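Putative esterase/lipase/thioesterase (Silicibacter sp., PDB 2PBL) probably hydrolyses ester or thioester bonds, as an alpha/beta-hydrolase-fold enzyme whose natural substrate is not established. Local coordinates at residues A[18-23]-A[239-244]. Residues are numbered along the deposited sequence; the frame is centred on the assembly and turned at random.
Sequences ADYPPR and EKHHFN
The loop 239-244 carries H242, the histidine of a probable Ser-His-Glu catalytic triad in this alpha/beta hydrolase, and Y20, in the first turn of helix 20-35, packs against it through F243 and H241. The tyrosine's CG stands anti to its carbonyl carbon (chi1 -76°), which sends the ring across to the loop. F243 CB sits over one face, 3.8 Å from the centroid of the Y20 ring and almost on the ring normal, a CH-pi contact. The F243 ring adds an offset edge-to-face pairing, its CD2 edge 3.7 Å from Y20 CD1 and the two planes at 62°. At the far end of the tyrosine, Y20 OH meets the edge of the H241 imidazole, 3.2 Å from H241 CE1. One water binds both Y20 OH (2.9 Å) and H241 NE2 (3.0 Å), lying at the edge of the phenol in its plane. The imidazole is held from within the loop: F243 N donates to H241 ND1 (3.2 Å) near the ring plane, while N244 OD1 lies above the ring face and accepts from H241 N at 2.9 Å, N-H...O 161°. Both bonds span H242 and probably help to hold this turn in shape. Without the phenol, as with an alanine at Y20, F243 CB is likely to lose its aromatic cover and the water its phenol partner, leaving the H241 edge less confined. Between H241 and F243, H242 bonds through NE2 to S137 OG, on the probable nucleophile elbow, and through ND1 to E215 OE1; F243 approaches a bound unidentified ligand. The contact thus lays the first turn of helix 20-35, at the surface, over the loop that leads from the edge strand 233-237 to helix 255-261.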
loop_
_atom_site.group_PDB
_atom_site.type_symbol
_atom_site.label_atom_id
_atom_site.label_comp_id
_atom_site.label_asym_id
_atom_site.label_seq_id
_atom_site.Cartn_x
_atom_site.Cartn_y
_atom_site.Cartn_z
ATOM N N ALA A 18 9.048 6.940 -17.193
ATOM C CA ALA A 18 9.615 8.214 -16.760
ATOM C C ALA A 18 8.598 9.296 -16.498
ATOM O O ALA A 18 8.855 10.263 -15.734
ATOM C CB ALA A 18 10.567 8.722 -17.844
ATOM N N ASP A 19 7.473 9.187 -17.176
ATOM C CA ASP A 19 6.456 10.181 -17.044
ATOM C C ASP A 19 5.540 9.982 -15.843
ATOM O O ASP A 19 4.872 10.905 -15.449
ATOM C CB ASP A 19 5.613 10.197 -18.303
ATOM C CG ASP A 19 6.432 10.585 -19.561
ATOM O OD1 ASP A 19 7.348 11.449 -19.447
ATOM O OD2 ASP A 19 6.138 10.025 -20.648
ATOM N N TYR A 20 5.505 8.791 -15.259
ATOM C CA TYR A 20 4.568 8.590 -14.137
ATOM C C TYR A 20 4.807 9.496 -12.906
ATOM O O TYR A 20 3.859 10.098 -12.427
ATOM C CB TYR A 20 4.462 7.099 -13.771
ATOM C CG TYR A 20 3.605 6.353 -14.778
ATOM C CD1 TYR A 20 4.159 5.771 -15.918
ATOM C CD2 TYR A 20 2.230 6.232 -14.592
ATOM C CE1 TYR A 20 3.352 5.093 -16.843
ATOM C CE2 TYR A 20 1.428 5.568 -15.508
ATOM C CZ TYR A 20 1.991 5.014 -16.633
ATOM O OH TYR A 20 1.190 4.357 -17.528
ATOM N N PRO A 21 6.033 9.547 -12.371
ATOM C CA PRO A 21 6.276 10.375 -11.180
ATOM C C PRO A 21 5.830 11.812 -11.300
ATOM O O PRO A 21 5.140 12.310 -10.412
ATOM C CB PRO A 21 7.772 10.216 -10.946
ATOM C CG PRO A 21 8.050 8.859 -11.433
ATOM C CD PRO A 21 7.224 8.753 -12.704
ATOM N N PRO A 22 6.236 12.504 -12.372
ATOM C CA PRO A 22 5.777 13.884 -12.457
ATOM C C PRO A 22 4.264 14.040 -12.581
ATOM O O PRO A 22 3.670 14.966 -11.993
ATOM C CB PRO A 22 6.507 14.419 -13.694
ATOM C CG PRO A 22 6.941 13.270 -14.442
ATOM C CD PRO A 22 7.130 12.147 -13.489
ATOM N N ARG A 23 3.627 13.138 -13.321
ATOM C CA ARG A 23 2.199 13.246 -13.524
ATOM C C ARG A 23 1.420 12.910 -12.254
ATOM O O ARG A 23 0.366 13.484 -12.016
ATOM C CB ARG A 23 1.750 12.351 -14.658
ATOM C CG ARG A 23 2.336 12.820 -15.974
ATOM C CD ARG A 23 2.090 11.844 -17.055
ATOM N NE ARG A 23 2.717 12.307 -18.290
ATOM C CZ ARG A 23 2.644 11.669 -19.457
ATOM N NH1 ARG A 23 1.974 10.526 -19.562
ATOM N NH2 ARG A 23 3.257 12.178 -20.512
ATOM N N GLU A 239 -4.263 -6.498 -18.865
ATOM C CA GLU A 239 -3.190 -5.701 -19.490
ATOM C C GLU A 239 -2.601 -4.569 -18.678
ATOM O O GLU A 239 -1.873 -3.760 -19.205
ATOM C CB GLU A 239 -3.623 -5.199 -20.875
ATOM C CG GLU A 239 -3.886 -6.303 -21.850
ATOM C CD GLU A 239 -2.689 -7.191 -22.166
ATOM O OE1 GLU A 239 -1.552 -6.853 -21.807
ATOM O OE2 GLU A 239 -2.889 -8.239 -22.821
ATOM N N LYS A 240 -2.830 -4.565 -17.373
ATOM C CA LYS A 240 -2.242 -3.541 -16.505
ATOM C C LYS A 240 -0.788 -3.823 -16.163
ATOM O O LYS A 240 -0.385 -5.006 -16.047
ATOM C CB LYS A 240 -3.058 -3.382 -15.233
ATOM C CG LYS A 240 -4.473 -2.877 -15.430
ATOM C CD LYS A 240 -4.577 -1.497 -16.050
ATOM C CE LYS A 240 -6.030 -1.101 -16.255
ATOM N NZ LYS A 240 -6.106 0.173 -17.021
ATOM N N HIS A 241 -0.002 -2.733 -16.038
ATOM C CA HIS A 241 1.402 -2.850 -15.646
ATOM C C HIS A 241 1.526 -2.284 -14.231
ATOM O O HIS A 241 0.541 -1.901 -13.636
ATOM C CB HIS A 241 2.394 -2.217 -16.642
ATOM C CG HIS A 241 2.098 -0.804 -16.989
ATOM N ND1 HIS A 241 2.208 0.226 -16.083
ATOM C CD2 HIS A 241 1.742 -0.240 -18.161
ATOM C CE1 HIS A 241 1.865 1.355 -16.664
ATOM N NE2 HIS A 241 1.584 1.102 -17.928
ATOM N N HIS A 242 2.732 -2.275 -13.683
ATOM C CA HIS A 242 2.939 -1.884 -12.273
ATOM C C HIS A 242 2.551 -0.469 -11.943
ATOM O O HIS A 242 2.247 -0.167 -10.790
ATOM C CB HIS A 242 4.419 -2.151 -11.892
ATOM C CG HIS A 242 4.667 -2.291 -10.422
ATOM N ND1 HIS A 242 4.153 -3.332 -9.678
ATOM C CD2 HIS A 242 5.408 -1.546 -9.568
ATOM C CE1 HIS A 242 4.541 -3.205 -8.423
ATOM N NE2 HIS A 242 5.329 -2.148 -8.334
ATOM N N PHE A 243 2.582 0.417 -12.929
ATOM C CA PHE A 243 2.314 1.813 -12.689
ATOM C C PHE A 243 0.906 2.261 -12.967
ATOM O O PHE A 243 0.490 3.207 -12.339
ATOM C CB PHE A 243 3.305 2.704 -13.432
ATOM C CG PHE A 243 4.724 2.541 -13.004
ATOM C CD1 PHE A 243 5.083 1.908 -11.831
ATOM C CD2 PHE A 243 5.719 3.159 -13.742
ATOM C CE1 PHE A 243 6.407 1.791 -11.485
ATOM C CE2 PHE A 243 7.046 3.057 -13.378
ATOM C CZ PHE A 243 7.387 2.384 -12.254
ATOM N N ASN A 244 0.165 1.632 -13.880
ATOM C CA ASN A 244 -1.231 2.045 -14.096
ATOM C C ASN A 244 -2.284 1.147 -13.423
ATOM O O ASN A 244 -3.503 1.439 -13.499
ATOM C CB ASN A 244 -1.578 2.271 -15.582
ATOM C CG ASN A 244 -1.524 1.049 -16.390
ATOM O OD1 ASN A 244 -1.148 -0.033 -15.922
ATOM N ND2 ASN A 244 -1.909 1.198 -17.675
HETATM O O HOH W 1 2.415 3.226 -19.889
#